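PDB 7BVE: integral membrane indolylacetylinositol arabinosyltransferase EmbC from Mycolicibacterium smegmatis, which probably transfers arabinose units in the membrane to build the arabinan of the mycobacterial cell wall and binds the drug ethambutol. Local coordinates for residues 374-388 with 572-584. Sequence-based numbering, arbitrary orientation.
Sequences FWLPLNNGLRPEPII and WTHHFGVFAGLAG. With PO4 (phosphate ion), chain F.
His574 CD2 sits over one face of the Arg383 guanidinium, off its centre and 3.2 Å from Arg383 NE, with the two planes turned 71° from each other. The arginine chain bends at chi3 (62°), which swings its end over to the imidazole. At the edge of the guanidinium, heading away from His574 CD2, Arg383 NH2 gives a hydrogen bond to O1 of a bound phosphate (3.2 Å, 153°), an anion also bonded by Thr570, while NH1 forms a salt bridge with Asp279. Arginine suits the place because its separate N-H groups serve Asp279 and the phosphate at once; Arg383, Asp279 and Trp572 also line the ethambutol pocket. Glu385 adds a long salt bridge to Arg383, and its carboxylate lies nearly parallel to the His575 ring.

Away from the phosphate, Gly577, with no side chain, lets the backbones come close, its CA 5.4 Å from Leu378 CA. The amide of Asn379 reaches the backbone, ND2 giving a weak hydrogen bond to Gly577 O (3.4 Å). Leu378 spreads its two methyl branches over the backbone at 573-577, CD2 lying 3.8 Å from His574 CA. Small Ala580 and Ala583 leave room for the broad ring of Phe374, whose CD2 comes 3.5 Å from Ala583 CB, while Ile388 CG2 packs alongside Val578 CG1.

The segment 572-584 thus fits against the end of helix 361-378, the turn after it and the first turn of helix 385-405, and leads into helix 582-592; helix 517-539 touches Phe374 and Leu378, and helices 258-272 and 332-349 pack against Trp375.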
loop_
_atom_site.group_PDB
_atom_site.type_symbol
_atom_site.label_atom_id
_atom_site.label_comp_id
_atom_site.label_asym_id
_atom_site.label_seq_id
_atom_site.Cartn_x
_atom_site.Cartn_y
_atom_site.Cartn_z
ATOM N N PHE A 374 -22.488 10.028 6.075
ATOM C CA PHE A 374 -22.107 9.788 4.686
ATOM C C PHE A 374 -22.195 11.017 3.793
ATOM O O PHE A 374 -21.371 11.159 2.886
ATOM C CB PHE A 374 -22.955 8.678 4.083
ATOM C CG PHE A 374 -22.352 7.336 4.216
ATOM C CD1 PHE A 374 -21.427 6.925 3.264
ATOM C CD2 PHE A 374 -22.656 6.489 5.246
ATOM C CE1 PHE A 374 -20.846 5.708 3.338
ATOM C CE2 PHE A 374 -22.081 5.254 5.327
ATOM C CZ PHE A 374 -21.161 4.862 4.369
ATOM N N TRP A 375 -23.160 11.907 4.016
ATOM C CA TRP A 375 -23.363 13.024 3.105
ATOM C C TRP A 375 -22.288 14.086 3.247
ATOM O O TRP A 375 -21.839 14.637 2.241
ATOM C CB TRP A 375 -24.724 13.668 3.338
ATOM C CG TRP A 375 -25.031 14.681 2.299
ATOM C CD1 TRP A 375 -24.810 16.019 2.363
ATOM C CD2 TRP A 375 -25.628 14.436 1.032
ATOM N NE1 TRP A 375 -25.215 16.622 1.207
ATOM C CE2 TRP A 375 -25.725 15.667 0.374
ATOM C CE3 TRP A 375 -26.084 13.288 0.385
ATOM C CZ2 TRP A 375 -26.247 15.782 -0.890
ATOM C CZ3 TRP A 375 -26.609 13.408 -0.863
ATOM C CH2 TRP A 375 -26.698 14.645 -1.485
ATOM N N LEU A 376 -21.890 14.420 4.481
ATOM C CA LEU A 376 -21.068 15.615 4.663
ATOM C C LEU A 376 -19.633 15.465 4.154
ATOM O O LEU A 376 -19.192 16.347 3.400
ATOM C CB LEU A 376 -21.134 16.087 6.121
ATOM C CG LEU A 376 -22.492 16.492 6.690
ATOM C CD1 LEU A 376 -22.303 17.040 8.074
ATOM C CD2 LEU A 376 -23.222 17.477 5.828
ATOM N N PRO A 377 -18.858 14.419 4.475
ATOM C CA PRO A 377 -17.503 14.362 3.913
ATOM C C PRO A 377 -17.410 13.943 2.456
ATOM O O PRO A 377 -16.321 14.040 1.887
ATOM C CB PRO A 377 -16.811 13.328 4.794
ATOM C CG PRO A 377 -17.839 12.475 5.235
ATOM C CD PRO A 377 -19.017 13.330 5.460
ATOM N N LEU A 378 -18.486 13.486 1.823
ATOM C CA LEU A 378 -18.374 12.807 0.541
ATOM C C LEU A 378 -19.227 13.376 -0.579
ATOM O O LEU A 378 -18.955 13.052 -1.738
ATOM C CB LEU A 378 -18.718 11.318 0.701
ATOM C CG LEU A 378 -17.708 10.429 1.417
ATOM C CD1 LEU A 378 -18.310 9.106 1.767
ATOM C CD2 LEU A 378 -16.526 10.207 0.525
ATOM N N ASN A 379 -20.231 14.206 -0.300
ATOM C CA ASN A 379 -21.155 14.633 -1.345
ATOM C C ASN A 379 -21.337 16.144 -1.388
ATOM O O ASN A 379 -22.420 16.615 -1.713
ATOM C CB ASN A 379 -22.522 13.969 -1.183
ATOM C CG ASN A 379 -22.487 12.488 -1.424
ATOM O OD1 ASN A 379 -21.725 12.011 -2.240
ATOM N ND2 ASN A 379 -23.344 11.755 -0.746
ATOM N N ASN A 380 -20.321 16.930 -1.044
ATOM C CA ASN A 380 -20.438 18.387 -1.154
ATOM C C ASN A 380 -19.708 18.893 -2.399
ATOM O O ASN A 380 -18.697 19.584 -2.326
ATOM C CB ASN A 380 -19.909 19.063 0.105
ATOM C CG ASN A 380 -20.332 20.512 0.201
ATOM O OD1 ASN A 380 -21.140 20.984 -0.586
ATOM N ND2 ASN A 380 -19.755 21.233 1.139
ATOM N N GLY A 381 -20.244 18.567 -3.557
ATOM C CA GLY A 381 -19.590 18.959 -4.781
ATOM C C GLY A 381 -20.439 18.743 -6.003
ATOM O O GLY A 381 -21.660 18.623 -5.920
ATOM N N LEU A 382 -19.766 18.691 -7.148
ATOM C CA LEU A 382 -20.407 18.582 -8.449
ATOM C C LEU A 382 -20.316 17.185 -9.041
ATOM O O LEU A 382 -20.722 16.986 -10.185
ATOM C CB LEU A 382 -19.785 19.592 -9.412
ATOM C CG LEU A 382 -19.953 21.051 -9.012
ATOM C CD1 LEU A 382 -19.242 21.945 -9.985
ATOM C CD2 LEU A 382 -21.406 21.385 -8.961
ATOM N N ARG A 383 -19.817 16.213 -8.280
ATOM C CA ARG A 383 -19.645 14.850 -8.757
ATOM C C ARG A 383 -21.001 14.164 -8.956
ATOM O O ARG A 383 -22.028 14.671 -8.504
ATOM C CB ARG A 383 -18.759 14.096 -7.763
ATOM C CG ARG A 383 -17.310 14.492 -7.904
ATOM C CD ARG A 383 -16.370 13.615 -7.127
ATOM N NE ARG A 383 -16.416 12.222 -7.585
ATOM C CZ ARG A 383 -15.765 11.771 -8.646
ATOM N NH1 ARG A 383 -15.030 12.593 -9.380
ATOM N NH2 ARG A 383 -15.863 10.502 -8.992
ATOM N N PRO A 384 -21.056 13.032 -9.666
ATOM C CA PRO A 384 -22.345 12.361 -9.852
ATOM C C PRO A 384 -22.843 11.565 -8.657
ATOM O O PRO A 384 -23.892 10.932 -8.771
ATOM C CB PRO A 384 -22.073 11.429 -11.040
ATOM C CG PRO A 384 -20.661 11.162 -10.990
ATOM C CD PRO A 384 -20.033 12.422 -10.547
ATOM N N GLU A 385 -22.157 11.588 -7.522
ATOM C CA GLU A 385 -22.472 10.785 -6.342
ATOM C C GLU A 385 -23.843 11.075 -5.707
ATOM O O GLU A 385 -24.542 10.110 -5.364
ATOM C CB GLU A 385 -21.349 10.954 -5.314
ATOM C CG GLU A 385 -19.965 10.684 -5.847
ATOM C CD GLU A 385 -19.736 9.240 -6.143
ATOM O OE1 GLU A 385 -20.298 8.412 -5.410
ATOM O OE2 GLU A 385 -19.001 8.930 -7.099
ATOM N N PRO A 386 -24.296 12.340 -5.526
ATOM C CA PRO A 386 -25.681 12.519 -5.053
ATOM C C PRO A 386 -26.751 12.084 -6.036
ATOM O O PRO A 386 -27.825 11.637 -5.607
ATOM C CB PRO A 386 -25.761 14.022 -4.786
ATOM C CG PRO A 386 -24.712 14.616 -5.557
ATOM C CD PRO A 386 -23.612 13.651 -5.527
ATOM N N ILE A 387 -26.485 12.204 -7.339
ATOM C CA ILE A 387 -27.428 11.752 -8.359
ATOM C C ILE A 387 -27.615 10.246 -8.268
ATOM O O ILE A 387 -28.739 9.736 -8.302
ATOM C CB ILE A 387 -26.949 12.169 -9.765
ATOM C CG1 ILE A 387 -26.936 13.684 -9.943
ATOM C CG2 ILE A 387 -27.818 11.569 -10.838
ATOM C CD1 ILE A 387 -25.590 14.330 -9.740
ATOM N N ILE A 388 -26.514 9.522 -8.087
ATOM C CA ILE A 388 -26.565 8.068 -8.015
ATOM C C ILE A 388 -27.210 7.611 -6.710
ATOM O O ILE A 388 -27.985 6.649 -6.699
ATOM C CB ILE A 388 -25.152 7.497 -8.208
ATOM C CG1 ILE A 388 -24.630 7.880 -9.585
ATOM C CG2 ILE A 388 -25.152 6.002 -8.123
ATOM C CD1 ILE A 388 -23.166 7.650 -9.759
ATOM N N TRP A 572 -11.035 4.936 -6.143
ATOM C CA TRP A 572 -10.915 6.091 -5.271
ATOM C C TRP A 572 -11.799 5.920 -4.048
ATOM O O TRP A 572 -12.654 5.039 -3.983
ATOM C CB TRP A 572 -11.278 7.379 -6.006
ATOM C CG TRP A 572 -10.310 7.720 -7.058
ATOM C CD1 TRP A 572 -10.456 7.534 -8.393
ATOM C CD2 TRP A 572 -9.012 8.269 -6.868
ATOM N NE1 TRP A 572 -9.332 7.949 -9.055
ATOM C CE2 TRP A 572 -8.427 8.403 -8.137
ATOM C CE3 TRP A 572 -8.288 8.671 -5.746
ATOM C CZ2 TRP A 572 -7.155 8.922 -8.315
ATOM C CZ3 TRP A 572 -7.026 9.184 -5.925
ATOM C CH2 TRP A 572 -6.472 9.308 -7.199
ATOM N N THR A 573 -11.576 6.789 -3.072
ATOM C CA THR A 573 -12.277 6.717 -1.800
ATOM C C THR A 573 -13.583 7.500 -1.826
ATOM O O THR A 573 -14.535 7.130 -1.135
ATOM C CB THR A 573 -11.341 7.205 -0.688
ATOM O OG1 THR A 573 -10.120 6.476 -0.757
ATOM C CG2 THR A 573 -11.917 6.959 0.673
ATOM N N HIS A 574 -13.688 8.525 -2.665
ATOM C CA HIS A 574 -14.942 9.265 -2.789
ATOM C C HIS A 574 -15.997 8.556 -3.618
ATOM O O HIS A 574 -17.039 9.155 -3.881
ATOM C CB HIS A 574 -14.704 10.661 -3.362
ATOM C CG HIS A 574 -13.895 10.676 -4.614
ATOM N ND1 HIS A 574 -12.522 10.819 -4.603
ATOM C CD2 HIS A 574 -14.243 10.554 -5.914
ATOM C CE1 HIS A 574 -12.072 10.801 -5.845
ATOM N NE2 HIS A 574 -13.093 10.635 -6.652
ATOM N N HIS A 575 -15.769 7.314 -4.026
ATOM C CA HIS A 575 -16.811 6.523 -4.653
ATOM C C HIS A 575 -17.717 5.852 -3.639
ATOM O O HIS A 575 -18.684 5.202 -4.043
ATOM C CB HIS A 575 -16.204 5.459 -5.554
ATOM C CG HIS A 575 -15.473 6.012 -6.733
ATOM N ND1 HIS A 575 -14.719 5.227 -7.573
ATOM C CD2 HIS A 575 -15.371 7.273 -7.208
ATOM C CE1 HIS A 575 -14.185 5.980 -8.515
ATOM N NE2 HIS A 575 -14.566 7.227 -8.317
ATOM N N PHE A 576 -17.425 5.972 -2.344
ATOM C CA PHE A 576 -18.320 5.458 -1.318
ATOM C C PHE A 576 -19.514 6.361 -1.074
ATOM O O PHE A 576 -20.377 6.005 -0.271
ATOM C CB PHE A 576 -17.587 5.256 0.006
ATOM C CG PHE A 576 -16.651 4.087 0.024
ATOM C CD1 PHE A 576 -17.142 2.796 0.081
ATOM C CD2 PHE A 576 -15.282 4.273 0.065
ATOM C CE1 PHE A 576 -16.287 1.722 0.122
ATOM C CE2 PHE A 576 -14.425 3.201 0.113
ATOM C CZ PHE A 576 -14.929 1.929 0.147
ATOM N N GLY A 577 -19.593 7.510 -1.740
ATOM C CA GLY A 577 -20.699 8.427 -1.565
ATOM C C GLY A 577 -22.013 7.959 -2.147
ATOM O O GLY A 577 -23.032 8.614 -1.915
ATOM N N VAL A 578 -22.019 6.853 -2.900
ATOM C CA VAL A 578 -23.255 6.267 -3.414
ATOM C C VAL A 578 -24.061 5.554 -2.346
ATOM O O VAL A 578 -25.215 5.195 -2.598
ATOM C CB VAL A 578 -22.971 5.251 -4.537
ATOM C CG1 VAL A 578 -22.330 5.925 -5.702
ATOM C CG2 VAL A 578 -22.068 4.157 -4.038
ATOM N N PHE A 579 -23.488 5.321 -1.170
ATOM C CA PHE A 579 -24.159 4.616 -0.091
ATOM C C PHE A 579 -24.862 5.551 0.869
ATOM O O PHE A 579 -25.245 5.120 1.955
ATOM C CB PHE A 579 -23.161 3.762 0.684
ATOM C CG PHE A 579 -22.589 2.631 -0.104
ATOM C CD1 PHE A 579 -23.307 1.467 -0.290
ATOM C CD2 PHE A 579 -21.324 2.723 -0.649
ATOM C CE1 PHE A 579 -22.777 0.425 -1.014
ATOM C CE2 PHE A 579 -20.792 1.683 -1.375
ATOM C CZ PHE A 579 -21.520 0.537 -1.556
ATOM N N ALA A 580 -25.034 6.821 0.511
ATOM C CA ALA A 580 -25.627 7.768 1.441
ATOM C C ALA A 580 -27.134 7.611 1.561
ATOM O O ALA A 580 -27.713 8.087 2.541
ATOM C CB ALA A 580 -25.288 9.193 1.024
ATOM N N GLY A 581 -27.783 6.962 0.599
ATOM C CA GLY A 581 -29.208 6.705 0.693
ATOM C C GLY A 581 -29.514 5.407 1.407
ATOM O O GLY A 581 -30.520 5.295 2.109
ATOM N N LEU A 582 -28.646 4.411 1.227
ATOM C CA LEU A 582 -28.801 3.117 1.886
ATOM C C LEU A 582 -28.388 3.157 3.343
ATOM O O LEU A 582 -28.749 2.252 4.104
ATOM C CB LEU A 582 -27.954 2.076 1.168
ATOM C CG LEU A 582 -28.278 1.851 -0.303
ATOM C CD1 LEU A 582 -27.219 0.975 -0.920
ATOM C CD2 LEU A 582 -29.658 1.244 -0.465
ATOM N N ALA A 583 -27.635 4.185 3.743
ATOM C CA ALA A 583 -27.105 4.237 5.101
ATOM C C ALA A 583 -28.190 4.571 6.110
ATOM O O ALA A 583 -28.172 4.055 7.229
ATOM C CB ALA A 583 -25.977 5.239 5.187
ATOM N N GLY A 584 -29.150 5.416 5.740
ATOM C CA GLY A 584 -30.264 5.680 6.634
ATOM C C GLY A 584 -31.159 4.468 6.814
ATOM O O GLY A 584 -31.675 4.217 7.909
HETATM P P PO4 F . -13.869 8.741 -12.096
HETATM O O1 PO4 F . -15.275 9.248 -11.900
HETATM O O2 PO4 F . -12.968 9.333 -11.044
HETATM O O3 PO4 F . -13.866 7.237 -11.988
HETATM O O4 PO4 F . -13.365 9.137 -13.459
#